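Local coordinates for protein putative glycoside hydrolase (Bacteroides ovatus, PDB 4ONZ) that is a putative glycoside hydrolase of unassigned function, with an all-beta fold built from mostly antiparallel sheets and probably a five-bladed beta-propeller, as in its relatives, at residues 32-37 and 41-46; 61-66 and 335-340; 163-166 and 172-175. All blocks are in the same frame, centred on the assembly; numbering follows the deposited sequence.

Contact 1 (32-37 and 41-46); sequences PTEFYC and KQQVKW
Lys41 and Tyr36 meet at the turn end of this hairpin. The Tyr36 ring lies along the backbone of Lys41 and Gln42, and its OH comes 3.3 Å from Lys41 C. Tyr36 CG is anti to its own backbone N (chi1 -174°), which carries the ring obliquely across Lys41 C and Gln42 N. Lys41 N and Gln42 N both turn to Cys37 O, through weak bonds. Gln42 O accepts from Cys37 N at 3.0 Å, with the donor well above the carbonyl plane. Gln43 bends at chi2 and brings its amide back: NE2 sits at the edge of the Tyr36 ring, 4.0 Å from CD1. Val44 forms the regular hydrogen-bonded pair with Phe35. Val44 N gives to Phe35 O at 2.9 Å, and Val44 O accepts from Phe35 N at 3.1 Å. On the face that carries Phe35 and Val44, Val44 CG2 packs on Cys37 CB at 3.6 Å. Lys45 runs beside Glu34, CG against CG at 4.0 Å, without a salt bridge. Trp46 crosses Phe35 at about a right angle, its CD1 3.7 Å from Phe35 CD1. Trp46 NE1 donates a hydrogen bond to Asp99 O, and Phe104 meets the Phe35 ring edge-to-face. The arrangement is a two-stranded antiparallel beta hairpin with a G1 beta bulge, its Phe35, Cys37 and Val44 face, together with Trp46, packed on Arg83 of strand 82-89 and nearby loops.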
ATOM      1  N   PRO A  32      20.459  -7.643  10.406  1.00 29.86           N
ATOM      2  CA  PRO A  32      21.674  -7.299   9.655  1.00 28.91           C
ATOM      3  C   PRO A  32      21.959  -8.227   8.456  1.00 27.08           C
ATOM      4  O   PRO A  32      23.092  -8.283   7.982  1.00 27.55           O
ATOM      5  CB  PRO A  32      22.773  -7.411  10.724  1.00 29.28           C
ATOM      6  CG  PRO A  32      22.272  -8.452  11.671  1.00 30.76           C
ATOM      7  CD  PRO A  32      20.765  -8.471  11.593  1.00 30.47           C
ATOM      8  N   THR A  33      20.940  -8.934   7.970  1.00 26.22           N
ATOM      9  CA  THR A  33      21.061  -9.859   6.836  1.00 28.20           C
ATOM     10  C   THR A  33      21.661  -9.187   5.603  1.00 27.25           C
ATOM     11  O   THR A  33      21.255  -8.087   5.241  1.00 25.18           O
ATOM     12  CB  THR A  33      19.671 -10.385   6.432  1.00 30.78           C
ATOM     13  OG1 THR A  33      18.922 -10.706   7.606  1.00 31.66           O
ATOM     14  CG2 THR A  33      19.788 -11.614   5.523  1.00 32.04           C
ATOM     15  N   GLU A  34      22.598  -9.864   4.945  1.00 28.41           N
ATOM     16  CA  GLU A  34      23.274  -9.328   3.758  1.00 28.98           C
ATOM     17  C   GLU A  34      22.831  -9.960   2.450  1.00 28.03           C
ATOM     18  O   GLU A  34      22.265 -11.053   2.434  1.00 26.85           O
ATOM     19  CB  GLU A  34      24.785  -9.545   3.885  1.00 32.01           C
ATOM     20  CG  GLU A  34      25.434  -8.738   4.989  1.00 34.10           C
ATOM     21  CD  GLU A  34      26.873  -9.129   5.249  1.00 38.68           C
ATOM     22  OE1 GLU A  34      27.373 -10.106   4.640  1.00 41.61           O
ATOM     23  OE2 GLU A  34      27.507  -8.447   6.081  1.00 48.33           O
ATOM     24  N   PHE A  35      23.048  -9.225   1.357  1.00 26.95           N
ATOM     25  CA  PHE A  35      22.868  -9.747   0.001  1.00 25.73           C
ATOM     26  C   PHE A  35      23.846  -8.980  -0.881  1.00 26.42           C
ATOM     27  O   PHE A  35      24.277  -7.876  -0.526  1.00 25.56           O
ATOM     28  CB  PHE A  35      21.412  -9.658  -0.503  1.00 25.96           C
ATOM     29  CG  PHE A  35      21.107  -8.470  -1.396  1.00 23.84           C
ATOM     30  CD1 PHE A  35      21.128  -7.175  -0.906  1.00 24.08           C
ATOM     31  CD2 PHE A  35      20.727  -8.676  -2.725  1.00 24.35           C
ATOM     32  CE1 PHE A  35      20.814  -6.103  -1.732  1.00 22.52           C
ATOM     33  CE2 PHE A  35      20.411  -7.610  -3.555  1.00 24.09           C
ATOM     34  CZ  PHE A  35      20.458  -6.322  -3.057  1.00 21.89           C
ATOM     35  N   TYR A  36      24.224  -9.572  -2.009  1.00 26.22           N
ATOM     36  CA  TYR A  36      25.164  -8.918  -2.914  1.00 27.36           C
ATOM     37  C   TYR A  36      24.364  -7.988  -3.821  1.00 26.57           C
ATOM     38  O   TYR A  36      23.588  -8.449  -4.655  1.00 27.00           O
ATOM     39  CB  TYR A  36      25.972  -9.922  -3.734  1.00 28.70           C
ATOM     40  CG  TYR A  36      27.035  -9.237  -4.557  1.00 31.39           C
ATOM     41  CD1 TYR A  36      28.267  -8.905  -4.001  1.00 31.36           C
ATOM     42  CD2 TYR A  36      26.789  -8.876  -5.881  1.00 33.69           C
ATOM     43  CE1 TYR A  36      29.234  -8.251  -4.749  1.00 34.62           C
ATOM     44  CE2 TYR A  36      27.749  -8.224  -6.636  1.00 35.57           C
ATOM     45  CZ  TYR A  36      28.963  -7.913  -6.071  1.00 36.96           C
ATOM     46  OH  TYR A  36      29.899  -7.263  -6.838  1.00 44.93           O
ATOM     47  N   CYS A  37      24.569  -6.686  -3.644  1.00 25.26           N
ATOM     48  CA  CYS A  37      23.854  -5.662  -4.400  1.00 24.36           C
ATOM     49  C   CYS A  37      24.498  -5.457  -5.759  1.00 22.80           C
ATOM     50  O   CYS A  37      25.678  -5.130  -5.831  1.00 21.60           O
ATOM     51  CB  CYS A  37      23.829  -4.329  -3.641  1.00 23.43           C
ATOM     52  SG  CYS A  37      22.968  -2.979  -4.513  1.00 22.67           S
ATOM     53  N   LYS A  41      27.545  -3.188  -5.979  1.00 26.22           N
ATOM     54  CA  LYS A  41      28.570  -4.175  -6.298  1.00 28.16           C
ATOM     55  C   LYS A  41      29.359  -4.538  -5.048  1.00 29.85           C
ATOM     56  O   LYS A  41      30.588  -4.516  -5.042  1.00 29.00           O
ATOM     57  CB  LYS A  41      29.462  -3.647  -7.438  1.00 29.07           C
ATOM     58  CG  LYS A  41      28.660  -3.436  -8.717  1.00 28.76           C
ATOM     59  CD  LYS A  41      29.325  -2.490  -9.703  1.00 30.35           C
ATOM     60  CE  LYS A  41      28.480  -2.324 -10.966  1.00 28.76           C
ATOM     61  NZ  LYS A  41      27.114  -1.788 -10.699  1.00 25.38           N
ATOM     62  N   GLN A  42      28.614  -4.858  -3.991  1.00 27.91           N
ATOM     63  CA  GLN A  42      29.172  -5.245  -2.704  1.00 30.17           C
ATOM     64  C   GLN A  42      28.065  -5.778  -1.810  1.00 27.69           C
ATOM     65  O   GLN A  42      26.879  -5.604  -2.109  1.00 25.03           O
ATOM     66  CB  GLN A  42      29.852  -4.050  -2.020  1.00 33.27           C
ATOM     67  CG  GLN A  42      28.910  -2.937  -1.589  1.00 35.88           C
ATOM     68  CD  GLN A  42      29.665  -1.730  -1.067  1.00 42.55           C
ATOM     69  OE1 GLN A  42      30.478  -1.142  -1.779  1.00 48.22           O
ATOM     70  NE2 GLN A  42      29.392  -1.346   0.172  1.00 44.40           N
ATOM     71  N   GLN A  43      28.455  -6.413  -0.706  1.00 28.14           N
ATOM     72  CA  GLN A  43      27.491  -6.937   0.257  1.00 26.55           C
ATOM     73  C   GLN A  43      26.815  -5.749   0.941  1.00 25.29           C
ATOM     74  O   GLN A  43      27.479  -4.801   1.356  1.00 23.31           O
ATOM     75  CB  GLN A  43      28.159  -7.817   1.318  1.00 27.66           C
ATOM     76  CG  GLN A  43      28.941  -9.021   0.799  1.00 29.36           C
ATOM     77  CD  GLN A  43      28.103 -10.078   0.091  1.00 29.51           C
ATOM     78  OE1 GLN A  43      26.873 -10.099   0.193  1.00 29.09           O
ATOM     79  NE2 GLN A  43      28.779 -10.979  -0.625  1.00 29.47           N
ATOM     80  N   VAL A  44      25.492  -5.814   1.062  1.00 24.42           N
ATOM     81  CA  VAL A  44      24.708  -4.730   1.640  1.00 22.74           C
ATOM     82  C   VAL A  44      23.739  -5.285   2.672  1.00 22.96           C
ATOM     83  O   VAL A  44      23.083  -6.299   2.419  1.00 22.43           O
ATOM     84  CB  VAL A  44      23.930  -3.981   0.533  1.00 23.85           C
ATOM     85  CG1 VAL A  44      22.935  -2.995   1.124  1.00 22.97           C
ATOM     86  CG2 VAL A  44      24.901  -3.263  -0.392  1.00 23.73           C
ATOM     87  N   LYS A  45      23.683  -4.637   3.837  1.00 23.84           N
ATOM     88  CA  LYS A  45      22.747  -5.006   4.907  1.00 25.04           C
ATOM     89  C   LYS A  45      21.446  -4.299   4.534  1.00 23.03           C
ATOM     90  O   LYS A  45      21.133  -3.222   5.027  1.00 20.42           O
ATOM     91  CB  LYS A  45      23.254  -4.572   6.283  1.00 27.71           C
ATOM     92  CG  LYS A  45      24.562  -5.223   6.721  1.00 31.55           C
ATOM     93  CD  LYS A  45      24.849  -4.856   8.173  1.00 34.84           C
ATOM     94  CE  LYS A  45      26.134  -5.450   8.711  1.00 42.04           C
ATOM     95  NZ  LYS A  45      27.346  -4.748   8.219  1.00 49.40           N
ATOM     96  N   TRP A  46      20.701  -4.954   3.654  1.00 22.10           N
ATOM     97  CA  TRP A  46      19.527  -4.371   3.013  1.00 20.78           C
ATOM     98  C   TRP A  46      18.277  -4.132   3.873  1.00 20.56           C
ATOM     99  O   TRP A  46      17.363  -3.440   3.433  1.00 20.91           O
ATOM    100  CB  TRP A  46      19.168  -5.211   1.792  1.00 19.66           C
ATOM    101  CG  TRP A  46      18.740  -6.606   2.125  1.00 21.06           C
ATOM    102  CD1 TRP A  46      19.544  -7.692   2.350  1.00 22.07           C
ATOM    103  CD2 TRP A  46      17.398  -7.056   2.296  1.00 20.56           C
ATOM    104  NE1 TRP A  46      18.777  -8.799   2.631  1.00 23.87           N
ATOM    105  CE2 TRP A  46      17.453  -8.433   2.606  1.00 21.83           C
ATOM    106  CE3 TRP A  46      16.148  -6.431   2.193  1.00 19.99           C
ATOM    107  CZ2 TRP A  46      16.301  -9.198   2.825  1.00 22.81           C
ATOM    108  CZ3 TRP A  46      15.002  -7.190   2.412  1.00 19.63           C
ATOM    109  CH2 TRP A  46      15.084  -8.554   2.723  1.00 21.48           C
TER

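Contact 2 (61-66 and 335-340)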
ATOM      1  N   GLY A  61      -2.577 -20.955  -0.310  1.00 33.23           N
ATOM      2  CA  GLY A  61      -3.067 -21.015   1.068  1.00 34.18           C
ATOM      3  C   GLY A  61      -2.231 -20.308   2.124  1.00 33.34           C
ATOM      4  O   GLY A  61      -2.548 -20.393   3.310  1.00 32.92           O
ATOM      5  N   LYS A  62      -1.175 -19.609   1.708  1.00 30.52           N
ATOM      6  CA  LYS A  62      -0.312 -18.894   2.631  1.00 31.28           C
ATOM      7  C   LYS A  62      -0.355 -17.387   2.414  1.00 27.28           C
ATOM      8  O   LYS A  62      -0.495 -16.918   1.295  1.00 26.78           O
ATOM      9  CB  LYS A  62       1.133 -19.356   2.487  1.00 35.68           C
ATOM     10  CG  LYS A  62       1.375 -20.785   2.940  1.00 44.51           C
ATOM     11  CD  LYS A  62       2.865 -21.059   3.037  1.00 53.62           C
ATOM     12  CE  LYS A  62       3.147 -22.373   3.741  1.00 65.69           C
ATOM     13  NZ  LYS A  62       4.608 -22.532   3.981  1.00 74.23           N
ATOM     14  N   ILE A  63      -0.221 -16.652   3.508  1.00 24.86           N
ATOM     15  CA  ILE A  63      -0.159 -15.209   3.478  1.00 23.57           C
ATOM     16  C   ILE A  63       1.288 -14.823   3.175  1.00 24.52           C
ATOM     17  O   ILE A  63       2.230 -15.378   3.762  1.00 24.79           O
ATOM     18  CB  ILE A  63      -0.601 -14.586   4.821  1.00 22.55           C
ATOM     19  CG1 ILE A  63      -2.106 -14.812   5.021  1.00 23.56           C
ATOM     20  CG2 ILE A  63      -0.291 -13.095   4.843  1.00 22.51           C
ATOM     21  CD1 ILE A  63      -2.635 -14.418   6.376  1.00 23.32           C
ATOM     22  N   VAL A  64       1.457 -13.894   2.243  1.00 21.75           N
ATOM     23  CA  VAL A  64       2.780 -13.400   1.893  1.00 21.74           C
ATOM     24  C   VAL A  64       2.806 -11.904   2.132  1.00 20.86           C
ATOM     25  O   VAL A  64       1.911 -11.186   1.687  1.00 19.80           O
ATOM     26  CB  VAL A  64       3.141 -13.673   0.420  1.00 22.05           C
ATOM     27  CG1 VAL A  64       4.468 -13.006   0.075  1.00 22.80           C
ATOM     28  CG2 VAL A  64       3.192 -15.169   0.151  1.00 24.60           C
ATOM     29  N   VAL A  65       3.822 -11.448   2.858  1.00 21.46           N
ATOM     30  CA  VAL A  65       4.001 -10.041   3.156  1.00 20.07           C
ATOM     31  C   VAL A  65       5.262  -9.596   2.437  1.00 19.11           C
ATOM     32  O   VAL A  65       6.317 -10.217   2.570  1.00 21.11           O
ATOM     33  CB  VAL A  65       4.104  -9.780   4.674  1.00 22.58           C
ATOM     34  CG1 VAL A  65       4.272  -8.301   4.953  1.00 22.66           C
ATOM     35  CG2 VAL A  65       2.875 -10.328   5.391  1.00 24.49           C
ATOM     36  N   LEU A  66       5.125  -8.532   1.649  1.00 19.04           N
ATOM     37  CA  LEU A  66       6.210  -7.964   0.857  1.00 18.78           C
ATOM     38  C   LEU A  66       6.510  -6.596   1.483  1.00 18.02           C
ATOM     39  O   LEU A  66       5.787  -5.626   1.286  1.00 16.31           O
ATOM     40  CB  LEU A  66       5.770  -7.862  -0.603  1.00 18.97           C
ATOM     41  CG  LEU A  66       5.543  -9.248  -1.239  1.00 20.73           C
ATOM     42  CD1 LEU A  66       4.587  -9.222  -2.421  1.00 21.42           C
ATOM     43  CD2 LEU A  66       6.870  -9.884  -1.633  1.00 20.88           C
ATOM     44  N   TYR A 335      -6.877  -9.818   7.424  1.00 21.59           N
ATOM     45  CA  TYR A 335      -5.633  -9.441   8.084  1.00 20.69           C
ATOM     46  C   TYR A 335      -5.117  -8.142   7.471  1.00 21.52           C
ATOM     47  O   TYR A 335      -4.880  -8.062   6.256  1.00 21.31           O
ATOM     48  CB  TYR A 335      -4.579 -10.533   7.915  1.00 20.82           C
ATOM     49  CG  TYR A 335      -4.909 -11.828   8.633  1.00 22.48           C
ATOM     50  CD1 TYR A 335      -5.866 -12.697   8.126  1.00 23.07           C
ATOM     51  CD2 TYR A 335      -4.248 -12.190   9.807  1.00 23.32           C
ATOM     52  CE1 TYR A 335      -6.185 -13.872   8.777  1.00 24.96           C
ATOM     53  CE2 TYR A 335      -4.560 -13.374  10.465  1.00 25.27           C
ATOM     54  CZ  TYR A 335      -5.528 -14.208   9.944  1.00 26.66           C
ATOM     55  OH  TYR A 335      -5.849 -15.387  10.586  1.00 27.48           O
ATOM     56  N   LEU A 336      -4.913  -7.152   8.334  1.00 20.72           N
ATOM     57  CA  LEU A 336      -4.423  -5.827   7.961  1.00 21.82           C
ATOM     58  C   LEU A 336      -2.941  -5.734   8.340  1.00 20.09           C
ATOM     59  O   LEU A 336      -2.596  -5.949   9.504  1.00 19.86           O
ATOM     60  CB  LEU A 336      -5.217  -4.797   8.765  1.00 22.37           C
ATOM     61  CG  LEU A 336      -5.270  -3.357   8.295  1.00 25.24           C
ATOM     62  CD1 LEU A 336      -5.916  -3.308   6.919  1.00 28.14           C
ATOM     63  CD2 LEU A 336      -6.070  -2.546   9.292  1.00 26.07           C
ATOM     64  N   TYR A 337      -2.082  -5.397   7.380  1.00 18.54           N
ATOM     65  CA  TYR A 337      -0.649  -5.260   7.622  1.00 17.26           C
ATOM     66  C   TYR A 337      -0.266  -3.811   7.471  1.00 17.26           C
ATOM     67  O   TYR A 337      -0.645  -3.149   6.498  1.00 17.13           O
ATOM     68  CB  TYR A 337       0.166  -6.158   6.690  1.00 18.76           C
ATOM     69  CG  TYR A 337      -0.034  -7.602   7.009  1.00 19.12           C
ATOM     70  CD1 TYR A 337       0.696  -8.201   8.020  1.00 19.99           C
ATOM     71  CD2 TYR A 337      -1.000  -8.360   6.349  1.00 19.10           C
ATOM     72  CE1 TYR A 337       0.491  -9.528   8.351  1.00 19.69           C
ATOM     73  CE2 TYR A 337      -1.203  -9.677   6.669  1.00 19.56           C
ATOM     74  CZ  TYR A 337      -0.452 -10.257   7.672  1.00 19.79           C
ATOM     75  OH  TYR A 337      -0.660 -11.562   8.026  1.00 20.91           O
ATOM     76  N   TYR A 338       0.489  -3.323   8.437  1.00 17.20           N
ATOM     77  CA  TYR A 338       0.840  -1.912   8.474  1.00 17.23           C
ATOM     78  C   TYR A 338       2.218  -1.661   9.009  1.00 16.46           C
ATOM     79  O   TYR A 338       2.775  -2.493   9.740  1.00 17.04           O
ATOM     80  CB  TYR A 338      -0.179  -1.159   9.330  1.00 17.29           C
ATOM     81  CG  TYR A 338      -0.319  -1.584  10.800  1.00 18.56           C
ATOM     82  CD1 TYR A 338      -1.088  -2.702  11.176  1.00 18.38           C
ATOM     83  CD2 TYR A 338       0.222  -0.807  11.814  1.00 18.27           C
ATOM     84  CE1 TYR A 338      -1.239  -3.051  12.520  1.00 18.72           C
ATOM     85  CE2 TYR A 338       0.076  -1.149  13.148  1.00 18.89           C
ATOM     86  CZ  TYR A 338      -0.653  -2.261  13.503  1.00 19.29           C
ATOM     87  OH  TYR A 338      -0.777  -2.557  14.849  1.00 21.38           O
ATOM     88  N   GLY A 339       2.771  -0.524   8.596  1.00 17.91           N
ATOM     89  CA  GLY A 339       4.036  -0.060   9.089  1.00 17.36           C
ATOM     90  C   GLY A 339       3.719   0.583  10.424  1.00 19.82           C
ATOM     91  O   GLY A 339       2.742   1.341  10.543  1.00 17.53           O
ATOM     92  N   CYS A 340       4.507   0.244  11.434  1.00 19.66           N
ATOM     93  CA  CYS A 340       4.328   0.808  12.757  1.00 23.65           C
ATOM     94  C   CYS A 340       5.612   1.543  13.134  1.00 25.98           C
ATOM     95  O   CYS A 340       6.720   1.015  12.978  1.00 26.67           O
ATOM     96  CB  CYS A 340       3.909  -0.280  13.774  1.00 23.33           C
ATOM     97  SG  CYS A 340       5.053  -1.648  13.999  1.00 31.06           S
TER
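Val65 and Ile63 rest on two tyrosines of the facing strand. Val65 CG2 sits over the centre of the Tyr337 ring, 3.9 Å from the centroid and 13° off the ring normal. This is a CH-pi contact, and CG2 is the branch lying beside the backbone N. Ile63 uses two atoms. Its CD1 lies over one face of Tyr335, offset toward the rim, 4.1 Å from the centroid, a second CH-pi contact. Its CG2 reaches the far end of Tyr337, 3.6 Å from OH and 4.0 Å from CE2. Ile63 thus touches both tyrosines, CD1 over the face of one and CG2 at the end of the other.

In both tyrosines CG stands anti to the carbonyl carbon (chi1 near -67°), which directs the rings toward strand 62-66, with Tyr337 reaching farther along it. Farther out, Tyr337 OH is hydrogen-bonded to Gly92 O, which helps to fix the end of that ring. Val347 and Val349 of strand 344-350 pack against Tyr337 and Tyr335, respectively. Backbone bonds tie Ile63 to Ser89 and Val65 to Ala87, and Tyr335 to Val328, so each strand is held in its own sheet. The axes of strands 62-66 and 335-340 pass 9.5 Å apart at 22°, too far for direct backbone pairing. All four touching residues are buried. The chemistry is that of sheet-to-sheet packing: methyl groups on aromatic faces join the two sheets by dispersion and CH-pi attraction, while the phenol oxygen of Tyr337 keeps a polar partner in the interior.

Contact 3 (163-166 and 172-175)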
ATOM      1  N   ALA A 163       3.986   3.619 -14.108  1.00 14.32           N
ATOM      2  CA  ALA A 163       2.559   3.475 -14.364  1.00 14.90           C
ATOM      3  C   ALA A 163       2.029   4.528 -15.350  1.00 14.65           C
ATOM      4  O   ALA A 163       1.140   4.239 -16.148  1.00 14.42           O
ATOM      5  CB  ALA A 163       1.805   3.556 -13.062  1.00 14.62           C
ATOM      6  N   PHE A 164       2.582   5.740 -15.309  1.00 15.30           N
ATOM      7  CA  PHE A 164       2.107   6.823 -16.171  1.00 15.99           C
ATOM      8  C   PHE A 164       3.096   7.200 -17.263  1.00 18.02           C
ATOM      9  O   PHE A 164       3.107   8.340 -17.718  1.00 18.08           O
ATOM     10  CB  PHE A 164       1.760   8.070 -15.327  1.00 15.47           C
ATOM     11  CG  PHE A 164       0.824   7.791 -14.166  1.00 13.66           C
ATOM     12  CD1 PHE A 164      -0.224   6.889 -14.292  1.00 13.50           C
ATOM     13  CD2 PHE A 164       0.949   8.486 -12.968  1.00 14.83           C
ATOM     14  CE1 PHE A 164      -1.092   6.643 -13.240  1.00 13.13           C
ATOM     15  CE2 PHE A 164       0.076   8.249 -11.908  1.00 13.34           C
ATOM     16  CZ  PHE A 164      -0.949   7.331 -12.045  1.00 12.90           C
ATOM     17  N   ASP A 165       3.931   6.256 -17.687  1.00 19.53           N
ATOM     18  CA  ASP A 165       4.925   6.563 -18.717  1.00 22.03           C
ATOM     19  C   ASP A 165       4.294   6.925 -20.056  1.00 21.64           C
ATOM     20  O   ASP A 165       4.707   7.887 -20.710  1.00 23.76           O
ATOM     21  CB  ASP A 165       5.871   5.385 -18.965  1.00 23.26           C
ATOM     22  CG  ASP A 165       7.048   5.769 -19.879  1.00 30.61           C
ATOM     23  OD1 ASP A 165       7.778   6.724 -19.543  1.00 32.06           O
ATOM     24  OD2 ASP A 165       7.246   5.119 -20.927  1.00 35.69           O
ATOM     25  N   LYS A 166       3.290   6.155 -20.451  1.00 22.14           N
ATOM     26  CA  LYS A 166       2.692   6.259 -21.791  1.00 24.27           C
ATOM     27  C   LYS A 166       1.577   7.295 -21.934  1.00 23.94           C
ATOM     28  O   LYS A 166       1.570   8.104 -22.863  1.00 23.94           O
ATOM     29  CB  LYS A 166       2.144   4.875 -22.150  1.00 29.56           C
ATOM     30  CG  LYS A 166       1.644   4.652 -23.572  1.00 38.97           C
ATOM     31  CD  LYS A 166       0.838   3.356 -23.618  1.00 46.63           C
ATOM     32  CE  LYS A 166       0.222   3.058 -24.979  1.00 52.06           C
ATOM     33  NZ  LYS A 166       1.197   2.452 -25.919  1.00 54.58           N
ATOM     34  N   PHE A 172       2.480  12.690 -17.686  1.00 17.94           N
ATOM     35  CA  PHE A 172       2.830  12.492 -16.280  1.00 17.60           C
ATOM     36  C   PHE A 172       4.012  11.575 -16.043  1.00 18.10           C
ATOM     37  O   PHE A 172       4.150  11.027 -14.942  1.00 16.85           O
ATOM     38  CB  PHE A 172       1.605  11.954 -15.536  1.00 17.40           C
ATOM     39  CG  PHE A 172       0.402  12.844 -15.645  1.00 18.25           C
ATOM     40  CD1 PHE A 172       0.356  14.050 -14.955  1.00 19.68           C
ATOM     41  CD2 PHE A 172      -0.692  12.473 -16.415  1.00 18.39           C
ATOM     42  CE1 PHE A 172      -0.762  14.874 -15.042  1.00 20.20           C
ATOM     43  CE2 PHE A 172      -1.805  13.283 -16.499  1.00 20.20           C
ATOM     44  CZ  PHE A 172      -1.838  14.488 -15.816  1.00 20.29           C
ATOM     45  N   ASN A 173       4.898  11.450 -17.032  1.00 18.63           N
ATOM     46  CA  ASN A 173       6.052  10.550 -16.897  1.00 19.01           C
ATOM     47  C   ASN A 173       7.145  11.073 -15.949  1.00 18.49           C
ATOM     48  O   ASN A 173       8.090  10.347 -15.653  1.00 18.95           O
ATOM     49  CB  ASN A 173       6.614  10.115 -18.269  1.00 21.11           C
ATOM     50  CG  ASN A 173       7.384  11.207 -18.996  1.00 23.75           C
ATOM     51  OD1 ASN A 173       7.630  12.298 -18.475  1.00 23.58           O
ATOM     52  ND2 ASN A 173       7.782  10.900 -20.231  1.00 28.60           N
ATOM     53  N   ASN A 174       7.032  12.322 -15.485  1.00 18.65           N
ATOM     54  CA  ASN A 174       7.958  12.823 -14.467  1.00 18.91           C
ATOM     55  C   ASN A 174       7.209  13.479 -13.304  1.00 18.66           C
ATOM     56  O   ASN A 174       7.772  14.289 -12.545  1.00 18.85           O
ATOM     57  CB  ASN A 174       9.058  13.735 -15.036  1.00 21.02           C
ATOM     58  CG  ASN A 174      10.316  13.719 -14.177  1.00 23.03           C
ATOM     59  OD1 ASN A 174      10.650  12.693 -13.574  1.00 21.87           O
ATOM     60  ND2 ASN A 174      11.038  14.839 -14.140  1.00 24.97           N
ATOM     61  N   LEU A 175       5.945  13.087 -13.152  1.00 17.16           N
ATOM     62  CA  LEU A 175       5.111  13.515 -12.048  1.00 17.61           C
ATOM     63  C   LEU A 175       5.532  12.784 -10.768  1.00 17.21           C
ATOM     64  O   LEU A 175       5.646  11.546 -10.766  1.00 16.64           O
ATOM     65  CB  LEU A 175       3.638  13.147 -12.319  1.00 18.63           C
ATOM     66  CG  LEU A 175       2.653  13.437 -11.174  1.00 19.35           C
ATOM     67  CD1 LEU A 175       2.485  14.938 -10.977  1.00 20.13           C
ATOM     68  CD2 LEU A 175       1.300  12.776 -11.390  1.00 19.76           C
TER
HETATM   69  O   HOH W   1       1.479  10.213 -18.561  1.00 18.13           O
HETATM   70  O   HOH W   2       6.630   9.021 -22.602  1.00 37.19           O
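Phe164 and Phe172 meet at the roots of their side chains, CB to CB at 3.9 Å. Both have CG anti to the carbonyl carbon, but this shared torsion does not bring the rings together, since that of Phe172 leads away from the 163-166 segment. Phe172 CB approaches the Phe164 ring obliquely. The Phe164 ring meets Trp204 instead, and both phenylalanines touch Pro222. On the outer side, Asp165 and Asn173 come together. Asp165 OD1 lies 3.8 Å from Asn173 CB, and the carboxylate and amide planes are 23° apart.

Two waters join the segments. One gives to Phe164 O at 2.6 Å and accepts from Phe172 N at 2.8 Å. The other gives to Asp165 O at 2.9 Å and accepts from Asn173 ND2 at 3.2 Å. Phe172 to Leu175 form a type I beta turn, and Arg145 NH1 of strand 144-151 hydrogen-bonds to Asn173 O. The short helix 167-170 lies between the segments. Its two flanking loops are thus joined by apolar contact on the inner side and by bridging water in place of direct polar bonds.

Overall arrangement
From the N terminus, contact 1 comes first: three intervening residues join its segments in a local hairpin. After strand 50-59 the chain enters strand 62-70, where contact 2 opens. Contact 2 closes only at strand 333-340, so it ties an early sheet to the late three-stranded one across most of the chain. Contact 3 falls within that long excursion. It closes a short loop around helix 167-170, between strands 158-162 and 180-187, at the passage from one sheet to the next. Contacts 2 and 3 lie on opposite sides of the chain's centre, with centres about 29 Å apart. Contact 1 is in series with both, and none of the three touches another.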